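Local coordinates for protein putative glucarate dehydratase (PDB 4IT1) that probably catalyses the magnesium-dependent dehydration of D-glucarate to 5-dehydro-4-deoxy-D-glucarate, as a member of the mandelate racemase/muconate lactonizing enzyme family, at residues A198-M203 against K233-Y238; P220-V225 against A257-D262; A226-L231 against Y238-D243. All coordinates share one frame; numbering follows the deposited sequence.

Contact 1 (A198-M203 against K233-Y238)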
loop_
_atom_site.group_PDB
_atom_site.type_symbol
_atom_site.label_atom_id
_atom_site.label_comp_id
_atom_site.label_asym_id
_atom_site.label_seq_id
_atom_site.Cartn_x
_atom_site.Cartn_y
_atom_site.Cartn_z
ATOM N N ALA A 198 18.855 -25.765 26.591
ATOM C CA ALA A 198 17.715 -26.426 27.214
ATOM C C ALA A 198 16.407 -25.654 27.019
ATOM O O ALA A 198 15.358 -26.259 26.787
ATOM C CB ALA A 198 17.990 -26.639 28.691
ATOM N N GLN A 199 16.468 -24.325 27.106
ATOM C CA GLN A 199 15.271 -23.494 26.951
ATOM C C GLN A 199 14.722 -23.577 25.521
ATOM O O GLN A 199 13.505 -23.652 25.310
ATOM C CB GLN A 199 15.560 -22.036 27.344
ATOM C CG GLN A 199 14.332 -21.132 27.313
ATOM C CD GLN A 199 14.675 -19.648 27.348
ATOM O OE1 GLN A 199 14.381 -18.906 26.405
ATOM N NE2 GLN A 199 15.292 -19.206 28.439
ATOM N N ALA A 200 15.630 -23.563 24.546
ATOM C CA ALA A 200 15.264 -23.713 23.135
ATOM C C ALA A 200 14.667 -25.092 22.870
ATOM O O ALA A 200 13.597 -25.209 22.260
ATOM C CB ALA A 200 16.471 -23.472 22.238
ATOM N N ALA A 201 15.364 -26.125 23.344
ATOM C CA ALA A 201 14.891 -27.505 23.238
ATOM C C ALA A 201 13.437 -27.615 23.683
ATOM O O ALA A 201 12.607 -28.178 22.963
ATOM C CB ALA A 201 15.777 -28.442 24.046
ATOM N N ARG A 202 13.127 -27.040 24.846
ATOM C CA ARG A 202 11.762 -27.041 25.358
ATOM C C ARG A 202 10.783 -26.471 24.343
ATOM O O ARG A 202 9.717 -27.045 24.117
ATOM C CB ARG A 202 11.664 -26.273 26.674
ATOM C CG ARG A 202 10.227 -26.018 27.105
ATOM C CD ARG A 202 10.148 -25.510 28.531
ATOM N NE ARG A 202 8.802 -25.034 28.849
ATOM C CZ ARG A 202 8.370 -24.772 30.080
ATOM N NH1 ARG A 202 9.179 -24.945 31.124
ATOM N NH2 ARG A 202 7.124 -24.346 30.269
ATOM N N MET A 203 11.162 -25.350 23.731
ATOM C CA MET A 203 10.300 -24.649 22.777
ATOM C C MET A 203 10.156 -25.403 21.462
ATOM O O MET A 203 9.051 -25.509 20.919
ATOM C CB MET A 203 10.840 -23.244 22.498
ATOM C CG MET A 203 10.609 -22.244 23.616
ATOM S SD MET A 203 11.102 -20.584 23.115
ATOM C CE MET A 203 10.578 -19.635 24.534
ATOM N N LYS A 233 25.792 -25.639 17.662
ATOM C CA LYS A 233 26.253 -26.992 17.926
ATOM C C LYS A 233 25.067 -27.905 18.228
ATOM O O LYS A 233 24.950 -28.982 17.645
ATOM C CB LYS A 233 27.246 -26.993 19.090
ATOM C CG LYS A 233 27.977 -28.309 19.290
ATOM C CD LYS A 233 28.920 -28.235 20.478
ATOM C CE LYS A 233 29.539 -29.594 20.765
ATOM N NZ LYS A 233 30.532 -29.529 21.870
ATOM N N ALA A 234 24.183 -27.459 19.118
ATOM C CA ALA A 234 23.018 -28.251 19.507
ATOM C C ALA A 234 22.010 -28.398 18.381
ATOM O O ALA A 234 21.335 -29.422 18.282
ATOM C CB ALA A 234 22.347 -27.662 20.737
ATOM N N PHE A 235 21.903 -27.371 17.542
ATOM C CA PHE A 235 20.921 -27.352 16.460
ATOM C C PHE A 235 21.568 -26.873 15.163
ATOM O O PHE A 235 21.677 -25.664 14.936
ATOM C CB PHE A 235 19.739 -26.434 16.797
ATOM C CG PHE A 235 19.149 -26.656 18.160
ATOM C CD1 PHE A 235 18.189 -27.641 18.367
ATOM C CD2 PHE A 235 19.528 -25.857 19.233
ATOM C CE1 PHE A 235 17.635 -27.843 19.621
ATOM C CE2 PHE A 235 18.976 -26.051 20.490
ATOM C CZ PHE A 235 18.027 -27.043 20.684
ATOM N N PRO A 236 22.022 -27.816 14.315
ATOM C CA PRO A 236 22.526 -27.447 12.995
ATOM C C PRO A 236 21.374 -27.248 12.012
ATOM O O PRO A 236 20.283 -27.789 12.220
ATOM C CB PRO A 236 23.378 -28.660 12.588
ATOM C CG PRO A 236 23.505 -29.507 13.820
ATOM C CD PRO A 236 22.259 -29.239 14.602
ATOM N N GLY A 237 21.610 -26.463 10.964
ATOM C CA GLY A 237 20.575 -26.168 9.966
ATOM C C GLY A 237 19.412 -25.359 10.522
ATOM O O GLY A 237 18.403 -25.155 9.843
ATOM N N TYR A 238 19.546 -24.922 11.773
ATOM C CA TYR A 238 18.615 -23.966 12.365
ATOM C C TYR A 238 19.157 -22.551 12.141
ATOM O O TYR A 238 20.256 -22.225 12.605
ATOM C CB TYR A 238 18.413 -24.257 13.854
ATOM C CG TYR A 238 17.375 -25.325 14.134
ATOM C CD1 TYR A 238 17.713 -26.688 14.122
ATOM C CD2 TYR A 238 16.052 -24.975 14.408
ATOM C CE1 TYR A 238 16.759 -27.666 14.381
ATOM C CE2 TYR A 238 15.092 -25.942 14.668
ATOM C CZ TYR A 238 15.446 -27.283 14.653
ATOM O OH TYR A 238 14.480 -28.228 14.912
#

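Contact 2 (P220-V225 against A257-D262)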
loop_
_atom_site.group_PDB
_atom_site.type_symbol
_atom_site.label_atom_id
_atom_site.label_comp_id
_atom_site.label_asym_id
_atom_site.label_seq_id
_atom_site.Cartn_x
_atom_site.Cartn_y
_atom_site.Cartn_z
ATOM N N PRO A 220 27.412 -10.199 29.142
ATOM C CA PRO A 220 28.628 -9.857 28.402
ATOM C C PRO A 220 28.610 -10.433 26.981
ATOM O O PRO A 220 28.218 -11.593 26.787
ATOM C CB PRO A 220 29.735 -10.494 29.238
ATOM C CG PRO A 220 29.199 -10.455 30.630
ATOM C CD PRO A 220 27.714 -10.666 30.511
ATOM N N PRO A 221 28.992 -9.610 25.985
ATOM C CA PRO A 221 28.840 -10.043 24.596
ATOM C C PRO A 221 29.654 -11.302 24.226
ATOM O O PRO A 221 29.161 -12.123 23.459
ATOM C CB PRO A 221 29.242 -8.797 23.772
ATOM C CG PRO A 221 29.908 -7.865 24.730
ATOM C CD PRO A 221 29.360 -8.185 26.091
ATOM N N GLU A 222 30.857 -11.468 24.779
ATOM C CA GLU A 222 31.605 -12.724 24.625
ATOM C C GLU A 222 30.828 -13.928 25.155
ATOM O O GLU A 222 30.878 -15.012 24.565
ATOM C CB GLU A 222 32.973 -12.670 25.312
ATOM C CG GLU A 222 34.077 -12.018 24.493
ATOM C CD GLU A 222 34.216 -10.527 24.755
ATOM O OE1 GLU A 222 33.344 -9.940 25.443
ATOM O OE2 GLU A 222 35.205 -9.938 24.271
ATOM N N HIS A 223 30.120 -13.738 26.266
ATOM C CA HIS A 223 29.340 -14.821 26.852
ATOM C C HIS A 223 28.159 -15.151 25.963
ATOM O O HIS A 223 27.829 -16.323 25.772
ATOM C CB HIS A 223 28.877 -14.493 28.280
ATOM C CG HIS A 223 27.997 -15.546 28.885
ATOM N ND1 HIS A 223 28.497 -16.690 29.476
ATOM C CD2 HIS A 223 26.647 -15.638 28.973
ATOM C CE1 HIS A 223 27.495 -17.437 29.903
ATOM N NE2 HIS A 223 26.361 -16.822 29.612
ATOM N N GLU A 224 27.528 -14.123 25.407
ATOM C CA GLU A 224 26.364 -14.333 24.555
ATOM C C GLU A 224 26.756 -15.007 23.234
ATOM O O GLU A 224 26.001 -15.825 22.717
ATOM C CB GLU A 224 25.600 -13.023 24.321
ATOM C CG GLU A 224 24.924 -12.468 25.572
ATOM C CD GLU A 224 24.112 -11.200 25.318
ATOM O OE1 GLU A 224 24.547 -10.337 24.521
ATOM O OE2 GLU A 224 23.031 -11.062 25.924
ATOM N N VAL A 225 27.934 -14.664 22.707
ATOM C CA VAL A 225 28.491 -15.303 21.508
ATOM C C VAL A 225 28.640 -16.811 21.737
ATOM O O VAL A 225 28.185 -17.610 20.917
ATOM C CB VAL A 225 29.845 -14.668 21.092
ATOM C CG1 VAL A 225 30.609 -15.556 20.108
ATOM C CG2 VAL A 225 29.615 -13.297 20.479
ATOM N N ALA A 257 31.087 -9.797 15.451
ATOM C CA ALA A 257 31.002 -10.289 14.075
ATOM C C ALA A 257 32.185 -11.195 13.723
ATOM O O ALA A 257 32.008 -12.222 13.073
ATOM C CB ALA A 257 30.934 -9.124 13.102
ATOM N N GLU A 258 33.384 -10.800 14.157
ATOM C CA GLU A 258 34.597 -11.587 13.930
ATOM C C GLU A 258 34.518 -12.947 14.621
ATOM O O GLU A 258 34.786 -13.974 14.005
ATOM C CB GLU A 258 35.844 -10.821 14.382
ATOM C CG GLU A 258 36.150 -9.585 13.544
ATOM C CD GLU A 258 37.437 -8.884 13.952
ATOM O OE1 GLU A 258 38.277 -8.631 13.061
ATOM O OE2 GLU A 258 37.612 -8.584 15.154
ATOM N N LEU A 259 34.120 -12.945 15.889
ATOM C CA LEU A 259 34.004 -14.176 16.672
ATOM C C LEU A 259 32.896 -15.115 16.179
ATOM O O LEU A 259 32.999 -16.331 16.343
ATOM C CB LEU A 259 33.814 -13.864 18.167
ATOM C CG LEU A 259 34.939 -13.163 18.946
ATOM C CD1 LEU A 259 34.467 -12.828 20.354
ATOM C CD2 LEU A 259 36.218 -13.995 19.001
ATOM N N LEU A 260 31.849 -14.555 15.578
ATOM C CA LEU A 260 30.701 -15.349 15.133
ATOM C C LEU A 260 30.842 -15.902 13.705
ATOM O O LEU A 260 30.135 -16.836 13.332
ATOM C CB LEU A 260 29.405 -14.542 15.256
ATOM C CG LEU A 260 28.762 -14.346 16.632
ATOM C CD1 LEU A 260 27.869 -13.113 16.626
ATOM C CD2 LEU A 260 27.968 -15.572 17.057
ATOM N N GLY A 261 31.738 -15.309 12.916
ATOM C CA GLY A 261 31.955 -15.713 11.521
ATOM C C GLY A 261 30.701 -15.621 10.670
ATOM O O GLY A 261 30.325 -14.540 10.217
ATOM N N ASP A 262 30.055 -16.765 10.454
ATOM C CA ASP A 262 28.780 -16.813 9.736
ATOM C C ASP A 262 27.757 -17.692 10.452
ATOM O O ASP A 262 26.832 -18.217 9.833
ATOM C CB ASP A 262 28.962 -17.227 8.262
ATOM C CG ASP A 262 29.921 -18.402 8.081
ATOM O OD1 ASP A 262 29.791 -19.425 8.792
ATOM O OD2 ASP A 262 30.805 -18.301 7.203
#

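Contact 3 (A226-L231 against Y238-D243). With MG (magnesium ion), chain E.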
loop_
_atom_site.group_PDB
_atom_site.type_symbol
_atom_site.label_atom_id
_atom_site.label_comp_id
_atom_site.label_asym_id
_atom_site.label_seq_id
_atom_site.Cartn_x
_atom_site.Cartn_y
_atom_site.Cartn_z
ATOM N N ALA A 226 29.256 -17.183 22.861
ATOM C CA ALA A 226 29.397 -18.586 23.268
ATOM C C ALA A 226 28.055 -19.328 23.362
ATOM O O ALA A 226 27.975 -20.520 23.046
ATOM C CB ALA A 226 30.159 -18.685 24.580
ATOM N N CYS A 227 27.003 -18.621 23.776
ATOM C CA CYS A 227 25.662 -19.207 23.831
ATOM C C CYS A 227 25.089 -19.467 22.439
ATOM O O CYS A 227 24.301 -20.399 22.249
ATOM C CB CYS A 227 24.708 -18.335 24.649
ATOM S SG CYS A 227 25.185 -18.180 26.390
ATOM N N ILE A 228 25.484 -18.648 21.471
ATOM C CA ILE A 228 25.083 -18.876 20.084
ATOM C C ILE A 228 25.798 -20.100 19.510
ATOM O O ILE A 228 25.163 -20.945 18.881
ATOM C CB ILE A 228 25.311 -17.631 19.205
ATOM C CG1 ILE A 228 24.219 -16.601 19.478
ATOM C CG2 ILE A 228 25.302 -17.988 17.724
ATOM C CD1 ILE A 228 24.708 -15.183 19.311
ATOM N N LYS A 229 27.108 -20.186 19.736
ATOM C CA LYS A 229 27.906 -21.354 19.344
ATOM C C LYS A 229 27.245 -22.644 19.832
ATOM O O LYS A 229 27.006 -23.567 19.044
ATOM C CB LYS A 229 29.329 -21.269 19.910
ATOM C CG LYS A 229 30.114 -20.020 19.536
ATOM C CD LYS A 229 30.779 -20.137 18.178
ATOM C CE LYS A 229 31.654 -18.927 17.911
ATOM N NZ LYS A 229 31.878 -18.752 16.452
ATOM N N ALA A 230 26.940 -22.685 21.129
ATOM C CA ALA A 230 26.311 -23.845 21.750
ATOM C C ALA A 230 24.956 -24.175 21.111
ATOM O O ALA A 230 24.620 -25.349 20.936
ATOM C CB ALA A 230 26.172 -23.632 23.250
ATOM N N LEU A 231 24.192 -23.143 20.755
ATOM C CA LEU A 231 22.930 -23.322 20.035
ATOM C C LEU A 231 23.118 -23.863 18.610
ATOM O O LEU A 231 22.297 -24.650 18.132
ATOM C CB LEU A 231 22.145 -22.010 19.978
ATOM C CG LEU A 231 21.309 -21.613 21.192
ATOM C CD1 LEU A 231 20.965 -20.132 21.120
ATOM C CD2 LEU A 231 20.047 -22.454 21.275
ATOM N N TYR A 238 19.546 -24.922 11.773
ATOM C CA TYR A 238 18.615 -23.966 12.365
ATOM C C TYR A 238 19.157 -22.551 12.141
ATOM O O TYR A 238 20.256 -22.225 12.605
ATOM C CB TYR A 238 18.413 -24.257 13.854
ATOM C CG TYR A 238 17.375 -25.325 14.134
ATOM C CD1 TYR A 238 17.713 -26.688 14.122
ATOM C CD2 TYR A 238 16.052 -24.975 14.408
ATOM C CE1 TYR A 238 16.759 -27.666 14.381
ATOM C CE2 TYR A 238 15.092 -25.942 14.668
ATOM C CZ TYR A 238 15.446 -27.283 14.653
ATOM O OH TYR A 238 14.480 -28.228 14.912
ATOM N N PRO A 239 18.416 -21.719 11.384
ATOM C CA PRO A 239 18.852 -20.336 11.173
ATOM C C PRO A 239 18.851 -19.576 12.503
ATOM O O PRO A 239 17.855 -19.621 13.241
ATOM C CB PRO A 239 17.790 -19.771 10.219
ATOM C CG PRO A 239 17.162 -20.969 9.582
ATOM C CD PRO A 239 17.167 -22.012 10.659
ATOM N N LEU A 240 19.971 -18.919 12.812
ATOM C CA LEU A 240 20.133 -18.205 14.085
ATOM C C LEU A 240 20.202 -16.684 13.917
ATOM O O LEU A 240 20.878 -16.174 13.013
ATOM C CB LEU A 240 21.371 -18.706 14.836
ATOM C CG LEU A 240 21.457 -20.203 15.157
ATOM C CD1 LEU A 240 22.841 -20.572 15.674
ATOM C CD2 LEU A 240 20.391 -20.610 16.159
ATOM N N ARG A 241 19.484 -15.981 14.793
ATOM C CA ARG A 241 19.414 -14.512 14.803
ATOM C C ARG A 241 19.540 -13.968 16.235
ATOM O O ARG A 241 19.198 -14.664 17.197
ATOM C CB ARG A 241 18.078 -14.046 14.223
ATOM C CG ARG A 241 17.772 -14.535 12.824
ATOM C CD ARG A 241 16.292 -14.857 12.670
ATOM N NE ARG A 241 16.063 -15.700 11.498
ATOM C CZ ARG A 241 14.966 -16.415 11.259
ATOM N NH1 ARG A 241 13.945 -16.419 12.109
ATOM N NH2 ARG A 241 14.894 -17.140 10.154
ATOM N N ILE A 242 20.020 -12.727 16.369
ATOM C CA ILE A 242 20.073 -12.037 17.673
ATOM C C ILE A 242 19.569 -10.605 17.616
ATOM O O ILE A 242 19.690 -9.940 16.589
ATOM C CB ILE A 242 21.488 -12.007 18.286
ATOM C CG1 ILE A 242 22.516 -11.514 17.260
ATOM C CG2 ILE A 242 21.853 -13.364 18.855
ATOM C CD1 ILE A 242 23.835 -11.083 17.859
ATOM N N ASP A 243 19.022 -10.141 18.739
ATOM C CA ASP A 243 18.581 -8.756 18.899
ATOM C C ASP A 243 19.247 -8.133 20.127
ATOM O O ASP A 243 18.709 -8.223 21.233
ATOM C CB ASP A 243 17.053 -8.693 19.047
ATOM C CG ASP A 243 16.513 -7.263 19.032
ATOM O OD1 ASP A 243 17.322 -6.309 19.015
ATOM O OD2 ASP A 243 15.272 -7.087 19.025
HETATM MG MG MG E . 13.956 -5.706 18.339
HETATM O O HOH W 1 15.695 -4.437 18.147
HETATM O O HOH W 2 12.249 -6.856 18.747
HETATM O O HOH W 3 13.401 -4.493 19.889
#

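Contact 1 (A198-M203 against K233-Y238)
Phe235 reaches across to helix 193-207 and sets the far end of its ring against Ala200 and Ala201. The ring meets the helix obliquely and with its outer carbons: CE2 of Phe235 lies 4.0 Å from CB of Ala200. CZ of Phe235 stands 3.9 Å from the backbone N of Ala201, and the same CZ is 4.3 Å from CB of Ala201. The two methyls are thus met by neighbouring ring atoms, and their small size lets the phenyl group come close to the helix backbone. Phe235 is the first residue to leave helical geometry after helix 221-234. With CG anti to its own carbonyl carbon (chi1 -49°), the ring is carried toward the alanines. CD1 of Phe235, across the ring from CE2, sits 4.2 Å above the plane of the Tyr238 ring, offset toward the rim, in an edge-to-face pair that packs the turn against itself. The contact is small, burying 95 Å² in all, and is made by van der Waals packing, its side-chain touches apolar. Around it, Phe235 and Tyr238 both touch Ile204, one turn further along helix 193-207, and Ala234 touches Val197. Ala200 also packs on Leu170 of strand 163-170, so Phe235, just past the end of helix 221-234, rests on a helix that in turn lies against the barrel sheet.

Contact 2 (P220-V225 against A257-D262)
Val225 packs both its methyls against the last turn of helix 250-260. Its CG1 lies 4.0 Å from CD2 of Leu260 and 4.1 Å from CB of Leu259, while its CG2 comes 4.1 Å from CG of Leu260. The valine therefore straddles two successive leucines, crossing Leu259 at about a right angle and meeting Leu260 at a slant. CG1 of Val225 is anti to its backbone N (chi1 164°), which presents this branch to both leucines at once. A second, more peripheral touch brings CG of Glu222 to 4.2 Å from CD1 of Leu259; the glutamate takes part through its aliphatic stem, while its OE2 forms a salt bridge with NH1 of Arg255, one turn earlier on helix 250-260. A charge pair on the solvent side thus accompanies the apolar contact further in.

In the next shell, Met256 touches Glu222 and Val225, as well as Pro221, and Leu260 rests on Tyr267 of strand 266-268. Pro220 stands at the N-cap position of helix 221-234; its O accepts a bond from Glu224 N at 3.0 Å and a weak one from His223 N. Glu224 OE2 accepts bonds from the N atoms of Thr218 and Leu219, tying the first turn to the preceding loop. Gly261, with positive phi, ends helix 250-260. Such packing between the outer helices of successive beta-alpha units is characteristic of the modified TIM barrel, (beta/alpha)7-beta, of the enolase superfamily.

Contact 3 (A226-L231 against Y238-D243)
Ile228 and Ile242 meet through branches set by their first torsions. In Ile228, CG1 is anti to the carbonyl carbon (chi1 -76°), which puts CG1, and with it CD1, on the strand side. In Ile242, CG1 takes the crowded position between the backbone N and carbonyl carbon (chi1 50°), leaving CG2 to face the helix. CD1 of Ile228 consequently lies 3.4 Å from CG2 of Ile242, tighter than a usual van der Waals contact, with the two side chains crossing at about a right angle.

The other branch of Ile228 serves Leu240: CG2 of Ile228 is 4.1 Å from CD1 of Leu240, the two side chains sliding past each other in opposite directions. The same Leu240 methyl approaches the Ile228 carbonyl O at 4.0 Å. Leu231, one turn along, adds a looser touch, its CB 4.4 Å from CD2 of Leu240. All four side chains are buried.

Between Leu240 and Ile242, Arg241 starts off away from the helix; its side chain touches Ser167 and Lys213, and its NH2 is hydrogen-bonded to Gln265 OE1. At the strand's end Asp243 binds magnesium through OD2 at 2.0 Å, with Glu268, Asn291 and three waters completing six ligands. OD1 of Asp243 accepts a 2.6 Å bond from metal-bound water 1 and another from Asn245 N, which with the metal bond help to fix the carboxylate's rotation.

The short axes of helix and strand are 10.1 Å apart and run antiparallel at 157°, closing the beta-alpha-beta unit of strand 212-215, helix 221-234 and strand 240-243. Strand 240-243 is hydrogen-bonded on its two edges to strands 212-215 and 266-268, and Leu231 continues the packing onto helix 193-207 through Ile196 and Ala200.

Overall arrangement
Along the chain the segments follow as 198-203, 220-225, 226-231, 233-238, 238-243 and 257-262. Helix 221-234 serves all three contacts: its first turn enters contact 2, its middle contact 3, and the residue just after its C-terminal end contact 1. Contacts 1 and 3 share Tyr238. Contact 3 faces inward to strand 240-243, whereas contacts 1 and 2 join neighbouring helices 193-207 and 250-260. Its centre lies about 9 Å from each of theirs, which are about 18 Å apart. Leu231 CD2 packs 3.8 Å from Ala200 CB, making the apolar layer continuous. Together they tie three successive helices to one another, the middle one packing on a strand that carries a magnesium ligand.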